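Hydrogenase maturation factor (PDB 3VTH) probably transfers the carbamoyl group of carbamoyl phosphate, with ATP, to the C-terminal cysteine of HypE during the maturation of [NiFe]-hydrogenases. Local coordinates at residues N496-V501 / A745-E750. Residues are numbered along the deposited sequence; the frame is centred on the assembly and turned at random.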
ATOM      1  N   ASN A 496     -17.660   4.024   3.429  1.00 35.23           N
ATOM      2  CA  ASN A 496     -18.961   4.338   2.818  1.00 36.67           C
ATOM      3  C   ASN A 496     -19.667   5.536   3.456  1.00 36.81           C
ATOM      4  O   ASN A 496     -20.887   5.543   3.625  1.00 37.41           O
ATOM      5  CB  ASN A 496     -19.873   3.095   2.815  1.00 38.83           C
ATOM      6  CG  ASN A 496     -19.173   1.869   2.246  1.00 40.52           C
ATOM      7  OD1 ASN A 496     -19.051   0.838   2.917  1.00 45.23           O
ATOM      8  ND2 ASN A 496     -18.684   1.987   1.020  1.00 40.73           N
ATOM      9  N   LEU A 497     -18.886   6.554   3.811  1.00 35.48           N
ATOM     10  CA  LEU A 497     -19.452   7.760   4.385  1.00 35.51           C
ATOM     11  C   LEU A 497     -19.743   8.757   3.279  1.00 35.43           C
ATOM     12  O   LEU A 497     -18.942   8.926   2.345  1.00 33.82           O
ATOM     13  CB  LEU A 497     -18.532   8.376   5.444  1.00 34.62           C
ATOM     14  CG  LEU A 497     -18.123   7.485   6.619  1.00 36.20           C
ATOM     15  CD1 LEU A 497     -17.102   8.196   7.497  1.00 35.16           C
ATOM     16  CD2 LEU A 497     -19.338   7.020   7.441  1.00 39.65           C
ATOM     17  N   ASP A 498     -20.896   9.413   3.403  1.00 36.65           N
ATOM     18  CA  ASP A 498     -21.406  10.325   2.389  1.00 37.61           C
ATOM     19  C   ASP A 498     -22.310  11.339   3.093  1.00 38.34           C
ATOM     20  O   ASP A 498     -23.536  11.377   2.873  1.00 39.09           O
ATOM     21  CB  ASP A 498     -22.180   9.536   1.320  1.00 39.32           C
ATOM     22  CG  ASP A 498     -22.770  10.426   0.229  1.00 42.19           C
ATOM     23  OD1 ASP A 498     -23.759   9.995  -0.400  1.00 47.02           O
ATOM     24  OD2 ASP A 498     -22.263  11.547  -0.005  1.00 43.97           O
ATOM     25  N   GLU A 499     -21.684  12.130   3.962  1.00 36.48           N
ATOM     26  CA  GLU A 499     -22.343  13.136   4.791  1.00 37.15           C
ATOM     27  C   GLU A 499     -21.235  14.035   5.327  1.00 35.44           C
ATOM     28  O   GLU A 499     -20.053  13.719   5.178  1.00 33.40           O
ATOM     29  CB  GLU A 499     -23.086  12.480   5.956  1.00 38.37           C
ATOM     30  CG  GLU A 499     -22.165  11.765   6.980  1.00 38.20           C
ATOM     31  CD  GLU A 499     -22.963  10.920   7.964  1.00 43.05           C
ATOM     32  OE1 GLU A 499     -23.158  11.359   9.122  1.00 42.96           O
ATOM     33  OE2 GLU A 499     -23.412   9.821   7.563  1.00 43.43           O
ATOM     34  N   LYS A 500     -21.608  15.154   5.941  1.00 35.69           N
ATOM     35  CA  LYS A 500     -20.623  16.052   6.525  1.00 34.60           C
ATOM     36  C   LYS A 500     -19.987  15.433   7.768  1.00 33.70           C
ATOM     37  O   LYS A 500     -20.680  14.997   8.676  1.00 34.80           O
ATOM     38  CB  LYS A 500     -21.247  17.409   6.865  1.00 36.25           C
ATOM     39  CG  LYS A 500     -21.364  18.372   5.683  1.00 37.71           C
ATOM     40  CD  LYS A 500     -22.077  19.637   6.125  1.00 42.84           C
ATOM     41  CE  LYS A 500     -22.837  20.309   4.981  1.00 47.42           C
ATOM     42  NZ  LYS A 500     -21.950  21.166   4.154  1.00 49.29           N
ATOM     43  N   VAL A 501     -18.663  15.382   7.788  1.00 31.24           N
ATOM     44  CA  VAL A 501     -17.925  14.872   8.928  1.00 30.82           C
ATOM     45  C   VAL A 501     -16.953  15.951   9.393  1.00 29.84           C
ATOM     46  O   VAL A 501     -16.683  16.908   8.657  1.00 29.96           O
ATOM     47  CB  VAL A 501     -17.116  13.579   8.563  1.00 29.85           C
ATOM     48  CG1 VAL A 501     -18.049  12.449   8.168  1.00 31.22           C
ATOM     49  CG2 VAL A 501     -16.091  13.840   7.430  1.00 29.38           C
ATOM     50  N   ALA A 745     -14.805  13.712  -6.967  1.00 25.46           N
ATOM     51  CA  ALA A 745     -15.181  14.103  -8.319  1.00 26.46           C
ATOM     52  C   ALA A 745     -16.469  13.382  -8.731  1.00 27.64           C
ATOM     53  O   ALA A 745     -17.345  13.975  -9.375  1.00 28.67           O
ATOM     54  CB  ALA A 745     -14.032  13.830  -9.308  1.00 25.94           C
ATOM     55  N   ASN A 746     -16.594  12.116  -8.323  1.00 27.77           N
ATOM     56  CA  ASN A 746     -17.796  11.337  -8.588  1.00 28.97           C
ATOM     57  C   ASN A 746     -19.034  11.968  -7.968  1.00 29.71           C
ATOM     58  O   ASN A 746     -20.078  12.045  -8.615  1.00 30.65           O
ATOM     59  CB  ASN A 746     -17.644   9.886  -8.118  1.00 28.87           C
ATOM     60  CG  ASN A 746     -18.862   9.047  -8.450  1.00 31.83           C
ATOM     61  OD1 ASN A 746     -19.131   8.752  -9.621  1.00 34.69           O
ATOM     62  ND2 ASN A 746     -19.631   8.694  -7.426  1.00 32.32           N
ATOM     63  N   LYS A 747     -18.899  12.468  -6.740  1.00 29.32           N
ATOM     64  CA  LYS A 747     -20.023  13.105  -6.061  1.00 30.42           C
ATOM     65  C   LYS A 747     -20.444  14.378  -6.782  1.00 31.34           C
ATOM     66  O   LYS A 747     -21.632  14.617  -6.988  1.00 31.62           O
ATOM     67  CB  LYS A 747     -19.700  13.389  -4.590  1.00 29.72           C
ATOM     68  CG  LYS A 747     -20.867  14.030  -3.816  1.00 31.13           C
ATOM     69  CD  LYS A 747     -21.954  12.999  -3.469  1.00 35.92           C
ATOM     70  CE  LYS A 747     -23.042  13.639  -2.604  1.00 38.35           C
ATOM     71  NZ  LYS A 747     -23.905  12.597  -1.981  1.00 42.72           N
ATOM     72  N   ILE A 748     -19.457  15.170  -7.198  1.00 31.10           N
ATOM     73  CA  ILE A 748     -19.719  16.365  -8.004  1.00 32.51           C
ATOM     74  C   ILE A 748     -20.454  16.023  -9.328  1.00 34.69           C
ATOM     75  O   ILE A 748     -21.426  16.680  -9.675  1.00 35.67           O
ATOM     76  CB  ILE A 748     -18.414  17.187  -8.221  1.00 31.95           C
ATOM     77  CG1 ILE A 748     -17.999  17.822  -6.884  1.00 30.15           C
ATOM     78  CG2 ILE A 748     -18.625  18.255  -9.309  1.00 32.12           C
ATOM     79  CD1 ILE A 748     -16.571  18.423  -6.815  1.00 28.65           C
ATOM     80  N   LEU A 749     -20.000  14.988 -10.035  1.00 35.84           N
ATOM     81  CA  LEU A 749     -20.665  14.526 -11.277  1.00 39.02           C
ATOM     82  C   LEU A 749     -22.131  14.218 -11.119  1.00 40.43           C
ATOM     83  O   LEU A 749     -22.917  14.450 -12.040  1.00 42.81           O
ATOM     84  CB  LEU A 749     -20.007  13.263 -11.852  1.00 38.93           C
ATOM     85  CG  LEU A 749     -18.547  13.310 -12.302  1.00 40.43           C
ATOM     86  CD1 LEU A 749     -18.360  12.259 -13.401  1.00 42.72           C
ATOM     87  CD2 LEU A 749     -18.181  14.700 -12.806  1.00 42.29           C
ATOM     88  N   GLU A 750     -22.514  13.660  -9.978  1.00 40.86           N
ATOM     89  CA  GLU A 750     -23.920  13.306  -9.812  1.00 43.58           C
ATOM     90  C   GLU A 750     -24.798  14.433  -9.290  1.00 43.90           C
ATOM     91  O   GLU A 750     -26.002  14.270  -9.170  1.00 44.77           O
ATOM     92  CB  GLU A 750     -24.094  12.000  -9.021  1.00 44.39           C
ATOM     93  CG  GLU A 750     -23.630  11.990  -7.587  1.00 46.33           C
ATOM     94  CD  GLU A 750     -23.407  10.565  -7.095  1.00 49.44           C
ATOM     95  OE1 GLU A 750     -23.638   9.622  -7.882  1.00 52.63           O
ATOM     96  OE2 GLU A 750     -22.992  10.377  -5.935  1.00 51.15           O
TER
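Asp498 and Lys747 make the whole of this surface contact, a salt bridge between a loop and a C-terminal helix. Asn496 lies just past the end of helix 483-494 and, with its positive phi of 55°, is the C-prime residue of the Schellman motif that ends it. Leu497 follows, and its buried side chain touches Lys696 of strand 696-700.

Asp498 comes next and points toward the helix. Its CG stands anti to the backbone N (chi1 179°), which carries the carboxylate out to meet the lysine. OD2 takes the main bond, with Lys747 NZ 2.8 Å from Asp498 OD2, through the syn lone pair. The second bond is weak, with Lys747 NZ 3.0 Å from Asp498 OD1. Both oxygens thus share one ammonium group. Lys747 CE also lies against the carboxylate, 3.4 Å from Asp498 OD2. The two side chains cross at about a right angle. Lys747 bends at chi2 (76°) and is extended beyond it. The backbones stay well apart, 9.0 Å between Asp498 CA and Lys747 CA.

The salt bridge ties the loop leading into strand 501-507 to the last helix, 737-749, in the Kae1-like part of the protein, of the actin-like ATPase clan. That helix also packs on strands 402-404 and 478-481. Leu527, in another loop, touches both Asp498 and Lys747. Replacing Lys747 by an alanine would remove the ammonium group, and the Asp498 carboxylate would probably lose the partner that fixes its rotation. Glu750 is a more distant neighbour of like charge, its OE2 5.6 Å from Asp498 OD1.

Glu499 points away from the helix and pairs with Lys696 instead. At Val501 the chain enters strand 501-507, where its backbone bonds to Cys525 and its side chain rests on Lys696 and Val698.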